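Local coordinates for protein titin (PDB 2A38) that probably serves as a structural, elastic component of the muscle sarcomere, its N-terminal region being a tandem of two immunoglobulin-like domains, at residues V37-D42 with V54-S59. Numbering follows the deposited sequence.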
loop_
_atom_site.group_PDB
_atom_site.type_symbol
_atom_site.label_atom_id
_atom_site.label_comp_id
_atom_site.label_asym_id
_atom_site.label_seq_id
_atom_site.Cartn_x
_atom_site.Cartn_y
_atom_site.Cartn_z
ATOM N N VAL A 37 7.300 -14.274 -28.217
ATOM C CA VAL A 37 7.013 -14.473 -26.803
ATOM C C VAL A 37 5.661 -13.925 -26.359
ATOM O O VAL A 37 5.209 -12.883 -26.825
ATOM C CB VAL A 37 8.142 -13.853 -25.954
ATOM C CG1 VAL A 37 7.738 -13.778 -24.512
ATOM C CG2 VAL A 37 9.395 -14.693 -26.096
ATOM N N SER A 38 5.026 -14.631 -25.435
ATOM C CA SER A 38 3.722 -14.234 -24.947
ATOM C C SER A 38 3.526 -14.670 -23.497
ATOM O O SER A 38 3.901 -15.774 -23.122
ATOM C CB SER A 38 2.660 -14.865 -25.847
ATOM O OG SER A 38 1.391 -14.860 -25.228
ATOM N N TRP A 39 2.942 -13.800 -22.679
ATOM C CA TRP A 39 2.697 -14.111 -21.267
ATOM C C TRP A 39 1.243 -14.497 -21.023
ATOM O O TRP A 39 0.359 -14.069 -21.752
ATOM C CB TRP A 39 3.044 -12.910 -20.398
ATOM C CG TRP A 39 4.505 -12.556 -20.373
ATOM C CD1 TRP A 39 5.189 -11.792 -21.283
ATOM C CD2 TRP A 39 5.457 -12.938 -19.373
ATOM N NE1 TRP A 39 6.510 -11.673 -20.904
ATOM C CE2 TRP A 39 6.702 -12.368 -19.737
ATOM C CE3 TRP A 39 5.380 -13.708 -18.201
ATOM C CZ2 TRP A 39 7.861 -12.542 -18.970
ATOM C CZ3 TRP A 39 6.532 -13.879 -17.440
ATOM C CH2 TRP A 39 7.755 -13.299 -17.829
ATOM N N PHE A 40 0.996 -15.312 -20.004
ATOM C CA PHE A 40 -0.370 -15.733 -19.678
ATOM C C PHE A 40 -0.571 -15.807 -18.178
ATOM O O PHE A 40 0.387 -15.917 -17.411
ATOM C CB PHE A 40 -0.692 -17.127 -20.229
ATOM C CG PHE A 40 -0.639 -17.228 -21.720
ATOM C CD1 PHE A 40 0.571 -17.130 -22.396
ATOM C CD2 PHE A 40 -1.803 -17.435 -22.450
ATOM C CE1 PHE A 40 0.624 -17.237 -23.783
ATOM C CE2 PHE A 40 -1.766 -17.543 -23.839
ATOM C CZ PHE A 40 -0.547 -17.443 -24.507
ATOM N N ARG A 41 -1.827 -15.746 -17.759
ATOM C CA ARG A 41 -2.143 -15.876 -16.350
ATOM C C ARG A 41 -3.376 -16.743 -16.223
ATOM O O ARG A 41 -4.461 -16.352 -16.649
ATOM C CB ARG A 41 -2.408 -14.537 -15.690
ATOM C CG ARG A 41 -2.692 -14.746 -14.233
ATOM C CD ARG A 41 -3.029 -13.490 -13.500
ATOM N NE ARG A 41 -3.535 -13.833 -12.180
ATOM C CZ ARG A 41 -3.879 -12.942 -11.261
ATOM N NH1 ARG A 41 -3.768 -11.645 -11.521
ATOM N NH2 ARG A 41 -4.343 -13.349 -10.088
ATOM N N ASP A 42 -3.195 -17.926 -15.645
ATOM C CA ASP A 42 -4.285 -18.873 -15.469
ATOM C C ASP A 42 -4.936 -19.206 -16.816
ATOM O O ASP A 42 -6.163 -19.244 -16.939
ATOM C CB ASP A 42 -5.321 -18.300 -14.501
ATOM C CG ASP A 42 -4.712 -17.908 -13.161
ATOM O OD1 ASP A 42 -4.124 -18.786 -12.490
ATOM O OD2 ASP A 42 -4.819 -16.720 -12.778
ATOM N N VAL A 54 1.017 -3.123 -16.037
ATOM C CA VAL A 54 1.962 -4.199 -16.320
ATOM C C VAL A 54 2.941 -3.807 -17.420
ATOM O O VAL A 54 2.543 -3.381 -18.506
ATOM C CB VAL A 54 1.237 -5.506 -16.743
ATOM C CG1 VAL A 54 0.713 -5.395 -18.175
ATOM C CG2 VAL A 54 2.178 -6.681 -16.602
ATOM N N GLN A 55 4.227 -3.950 -17.128
ATOM C CA GLN A 55 5.265 -3.612 -18.086
ATOM C C GLN A 55 5.853 -4.904 -18.637
ATOM O O GLN A 55 6.448 -5.684 -17.900
ATOM C CB GLN A 55 6.359 -2.796 -17.399
ATOM C CG GLN A 55 5.833 -1.709 -16.472
ATOM C CD GLN A 55 6.942 -0.871 -15.862
ATOM O OE1 GLN A 55 7.897 -1.400 -15.286
ATOM N NE2 GLN A 55 6.820 0.448 -15.983
ATOM N N ILE A 56 5.677 -5.128 -19.932
ATOM C CA ILE A 56 6.199 -6.327 -20.568
ATOM C C ILE A 56 7.276 -5.968 -21.577
ATOM O O ILE A 56 7.112 -5.038 -22.367
ATOM C CB ILE A 56 5.078 -7.102 -21.283
ATOM C CG1 ILE A 56 4.081 -7.628 -20.244
ATOM C CG2 ILE A 56 5.669 -8.234 -22.102
ATOM C CD1 ILE A 56 2.835 -8.236 -20.833
ATOM N N SER A 57 8.382 -6.702 -21.543
ATOM C CA SER A 57 9.473 -6.451 -22.472
ATOM C C SER A 57 10.187 -7.737 -22.869
ATOM O O SER A 57 10.158 -8.717 -22.129
ATOM C CB SER A 57 10.481 -5.477 -21.849
ATOM O OG SER A 57 11.119 -6.053 -20.725
ATOM N N PHE A 58 10.802 -7.726 -24.052
ATOM C CA PHE A 58 11.565 -8.868 -24.559
ATOM C C PHE A 58 12.713 -8.345 -25.403
ATOM O O PHE A 58 12.530 -7.998 -26.564
ATOM C CB PHE A 58 10.702 -9.802 -25.409
ATOM C CG PHE A 58 11.449 -11.005 -25.920
ATOM C CD1 PHE A 58 12.255 -11.752 -25.065
ATOM C CD2 PHE A 58 11.349 -11.396 -27.250
ATOM C CE1 PHE A 58 12.954 -12.872 -25.525
ATOM C CE2 PHE A 58 12.046 -12.520 -27.726
ATOM C CZ PHE A 58 12.850 -13.258 -26.859
ATOM N N SER A 59 13.899 -8.294 -24.807
ATOM C CA SER A 59 15.085 -7.787 -25.483
ATOM C C SER A 59 16.319 -8.599 -25.118
ATOM O O SER A 59 16.450 -9.072 -23.991
ATOM C CB SER A 59 15.304 -6.323 -25.093
ATOM O OG SER A 59 16.561 -5.856 -25.550
HETATM O O HOH W 1 8.315 -10.551 -22.723
#
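A single water joins Trp39 to the backbone of Ser57: it accepts the indole N-H, with NE1 of Trp39 2.8 Å from its oxygen, and donates to the carbonyl O of Ser57 at 2.7 Å. The water lies at the edge of the indole, in the ring plane, where the N-H points. Tryptophan suits this place because its large apolar ring can be buried against Leu65 and Phe25 while its one polar atom is satisfied through the water. No direct hydrogen bond links the two segments; the rest is apolar contact. Ile56 lays CG2 obliquely against the pyrrole part of Trp39, 3.7 Å from CD1. With CG1 beside the backbone N (chi1 -66°), CG2 stands anti to that N and is the methyl the beta-branch offers to the indole. Further along, CG2 of Val37 sits over the centre of the Phe58 ring, 3.8 Å from its centroid and 11° off the normal, a CH-pi contact. The Phe58 ring reaches this methyl because CG is anti to its backbone N (chi1 -179°), and its flat face is well matched to the compact branch of valine. Replacing Phe58 by an alanine would probably strip the Val37 methyl of its aromatic cover and open a gap beside Val34 and Ala63. The strands run roughly antiparallel, yet belong to different sheets: 36-41 is the outermost strand of one, beside 76-84, and 55-59 of the other, beside 62-67. Their side chains, Trp39 among them, meet across one margin of the two-sheet beta sandwich of an I-set immunoglobulin domain, whose core tryptophan is a family hallmark.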